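PDB 3ZPY: alginate lyase, family PL7 from Zobellia galactanivorans, which probably cleaves the glycosidic bonds of alginate by beta-elimination, this chain being the catalytic domain of a longer protein. Local coordinates for residues Tyr162-Gln167 and Phe203-Val209. Sequence-based numbering, arbitrary orientation.
Sequences YVTEEQ and FRKKMEV
A short helical turn, 162-165, linking strands 154-160 and 171-177 of one beta-sheet, packs mainly through apolar side chains against strand 200-206, an outermost strand of the other sheet, and the residues that follow it; 442 Å² is buried. Helical backbone angles persist to E165, and E166 N donates to Y162 O (3.0 Å). V163 lies nearest M207, their CA atoms 5.8 Å apart. Beta-branched and compact, V163 points toward the strand and fills the gap between F203 and M207: its CG1 lies 4.0 Å from F203 CZ, its CB 3.7 Å from M207 SD. The methyl of T164 meets the F203 ring (CG2 to CE1, 3.6 Å), while its hydroxyl OG1 is hydrogen-bonded to the carbonyl of I159. F203 and K205 alternate with R204 in the extended strand, so the first two face the helix and R204 faces away, bridged to E194. The two sheets belong to the beta-jelly roll of PL7 lyases, and the contact joins their edges, its centre about 18 Å from the centre of the chain. M207, flexible and all-m, curls its thioether beside Y162, a Met-aromatic contact with SD 4.9 Å from the ring centroid; CE reaches Y162 CD1 at 3.7 Å. Beyond it, E208 centres an inverse gamma turn that brings V209 CG2 to 3.7 Å from Y162 CE1. Amphipathic Y162 (chi1 t) also reaches solvent: a water lies 3.2 Å from its OH and donates to E208 O, 3.2 Å away. K205 extends its aliphatic chain along the turn, CD 3.4 Å from V163 O and CE 3.8 Å from Q167 CB.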
loop_
_atom_site.group_PDB
_atom_site.type_symbol
_atom_site.label_atom_id
_atom_site.label_comp_id
_atom_site.label_asym_id
_atom_site.label_seq_id
_atom_site.Cartn_x
_atom_site.Cartn_y
_atom_site.Cartn_z
ATOM N N TYR A 162 -2.065 -8.879 10.185
ATOM C CA TYR A 162 -2.253 -10.088 11.020
ATOM C C TYR A 162 -0.983 -10.434 11.833
ATOM O O TYR A 162 -1.038 -10.710 13.016
ATOM C CB TYR A 162 -2.610 -11.252 10.114
ATOM C CG TYR A 162 -2.909 -12.477 10.835
ATOM C CD1 TYR A 162 -1.912 -13.200 11.540
ATOM C CD2 TYR A 162 -4.239 -12.864 10.972
ATOM C CE1 TYR A 162 -2.234 -14.335 12.263
ATOM C CE2 TYR A 162 -4.587 -14.012 11.703
ATOM C CZ TYR A 162 -3.552 -14.756 12.353
ATOM O OH TYR A 162 -3.832 -15.853 13.128
ATOM N N VAL A 163 0.175 -10.251 11.180
ATOM C CA VAL A 163 1.407 -10.773 11.734
ATOM C C VAL A 163 1.783 -10.073 13.076
ATOM O O VAL A 163 2.420 -10.687 13.910
ATOM C CB VAL A 163 2.594 -10.655 10.709
ATOM C CG1 VAL A 163 3.002 -9.200 10.475
ATOM C CG2 VAL A 163 3.744 -11.571 11.148
ATOM N N THR A 164 1.302 -8.852 13.285
ATOM C CA THR A 164 1.462 -8.163 14.582
ATOM C C THR A 164 0.117 -8.122 15.305
ATOM O O THR A 164 0.061 -8.461 16.499
ATOM C CB THR A 164 2.119 -6.789 14.464
ATOM O OG1 THR A 164 1.340 -6.000 13.588
ATOM C CG2 THR A 164 3.556 -6.882 14.061
ATOM N N GLU A 165 -0.922 -7.617 14.636
ATOM C CA GLU A 165 -2.188 -7.417 15.385
ATOM C C GLU A 165 -2.772 -8.655 16.043
ATOM O O GLU A 165 -3.477 -8.523 17.045
ATOM C CB GLU A 165 -3.194 -6.766 14.440
ATOM C CG GLU A 165 -2.850 -5.382 13.955
ATOM C CD GLU A 165 -3.914 -4.936 12.978
ATOM O OE1 GLU A 165 -5.124 -5.316 13.052
ATOM O OE2 GLU A 165 -3.607 -4.124 12.156
ATOM N N GLU A 166 -2.624 -9.825 15.422
ATOM C CA GLU A 166 -3.204 -11.059 15.919
ATOM C C GLU A 166 -2.137 -11.877 16.646
ATOM O O GLU A 166 -2.366 -12.980 17.101
ATOM C CB GLU A 166 -3.852 -11.845 14.759
ATOM C CG GLU A 166 -5.122 -11.216 14.183
ATOM C CD GLU A 166 -6.344 -11.491 15.009
ATOM O OE1 GLU A 166 -6.200 -12.137 16.044
ATOM O OE2 GLU A 166 -7.434 -11.071 14.596
ATOM N N GLN A 167 -0.959 -11.247 16.852
ATOM C CA GLN A 167 0.223 -11.921 17.449
ATOM C C GLN A 167 0.986 -10.964 18.367
ATOM O O GLN A 167 2.182 -10.675 18.210
ATOM C CB GLN A 167 1.127 -12.543 16.353
ATOM C CG GLN A 167 0.388 -13.353 15.301
ATOM C CD GLN A 167 1.375 -14.121 14.470
ATOM O OE1 GLN A 167 2.413 -13.551 13.998
ATOM N NE2 GLN A 167 1.122 -15.409 14.267
ATOM N N PHE A 203 12.166 -5.461 10.998
ATOM C CA PHE A 203 10.989 -6.232 11.548
ATOM C C PHE A 203 11.055 -7.624 10.943
ATOM O O PHE A 203 11.123 -7.733 9.715
ATOM C CB PHE A 203 9.666 -5.573 11.116
ATOM C CG PHE A 203 8.506 -6.401 11.547
ATOM C CD1 PHE A 203 8.057 -6.390 12.822
ATOM C CD2 PHE A 203 7.942 -7.269 10.613
ATOM C CE1 PHE A 203 7.008 -7.250 13.226
ATOM C CE2 PHE A 203 6.896 -8.094 10.980
ATOM C CZ PHE A 203 6.427 -8.082 12.277
ATOM N N ARG A 204 10.927 -8.642 11.767
ATOM C CA ARG A 204 10.875 -9.992 11.241
ATOM C C ARG A 204 10.064 -10.813 12.240
ATOM O O ARG A 204 10.429 -10.829 13.448
ATOM C CB ARG A 204 12.308 -10.562 11.112
ATOM C CG ARG A 204 12.323 -12.033 10.763
ATOM C CD ARG A 204 13.740 -12.544 10.520
ATOM N NE ARG A 204 13.822 -14.002 10.657
ATOM C CZ ARG A 204 13.581 -14.869 9.663
ATOM N NH1 ARG A 204 13.335 -14.410 8.432
ATOM N NH2 ARG A 204 13.709 -16.174 9.898
ATOM N N LYS A 205 9.051 -11.587 11.753
ATOM C CA LYS A 205 8.196 -12.309 12.684
ATOM C C LYS A 205 7.550 -13.444 11.941
ATOM O O LYS A 205 7.093 -13.287 10.808
ATOM C CB LYS A 205 7.128 -11.368 13.281
ATOM C CG LYS A 205 6.358 -12.030 14.443
ATOM C CD LYS A 205 5.557 -10.934 15.181
ATOM C CE LYS A 205 4.745 -11.492 16.375
ATOM N NZ LYS A 205 5.698 -12.030 17.363
ATOM N N LYS A 206 7.464 -14.596 12.619
ATOM C CA LYS A 206 6.796 -15.778 12.061
ATOM C C LYS A 206 5.266 -15.628 12.090
ATOM O O LYS A 206 4.712 -15.209 13.119
ATOM C CB LYS A 206 7.458 -17.051 12.531
ATOM C CG LYS A 206 7.037 -18.315 11.799
ATOM C CD LYS A 206 7.508 -19.560 12.532
ATOM C CE LYS A 206 7.541 -20.766 11.608
ATOM N NZ LYS A 206 8.274 -20.477 10.345
ATOM N N MET A 207 4.611 -16.079 11.033
ATOM C CA MET A 207 3.152 -16.286 11.013
ATOM C C MET A 207 2.886 -17.643 11.639
ATOM O O MET A 207 3.195 -18.723 11.036
ATOM C CB MET A 207 2.620 -16.270 9.594
ATOM C CG MET A 207 2.607 -14.892 9.010
ATOM S SD MET A 207 1.193 -13.951 9.626
ATOM C CE MET A 207 -0.138 -14.827 8.716
ATOM N N GLU A 208 2.244 -17.642 12.808
ATOM C CA GLU A 208 1.851 -18.902 13.482
ATOM C C GLU A 208 0.487 -19.366 13.027
ATOM O O GLU A 208 -0.433 -19.443 13.805
ATOM C CB GLU A 208 1.907 -18.740 15.017
ATOM C CG GLU A 208 3.265 -18.337 15.596
ATOM C CD GLU A 208 4.385 -19.332 15.311
ATOM O OE1 GLU A 208 4.128 -20.516 14.947
ATOM O OE2 GLU A 208 5.545 -18.921 15.492
ATOM N N VAL A 209 0.379 -19.646 11.762
ATOM C CA VAL A 209 -0.871 -20.080 11.067
ATOM C C VAL A 209 -0.350 -21.211 10.131
ATOM O O VAL A 209 0.740 -21.082 9.519
ATOM C CB VAL A 209 -1.394 -18.942 10.154
ATOM C CG1 VAL A 209 -2.452 -19.512 9.169
ATOM C CG2 VAL A 209 -1.915 -17.755 10.988
HETATM O O HOH W 1 -1.220 -16.529 14.927
#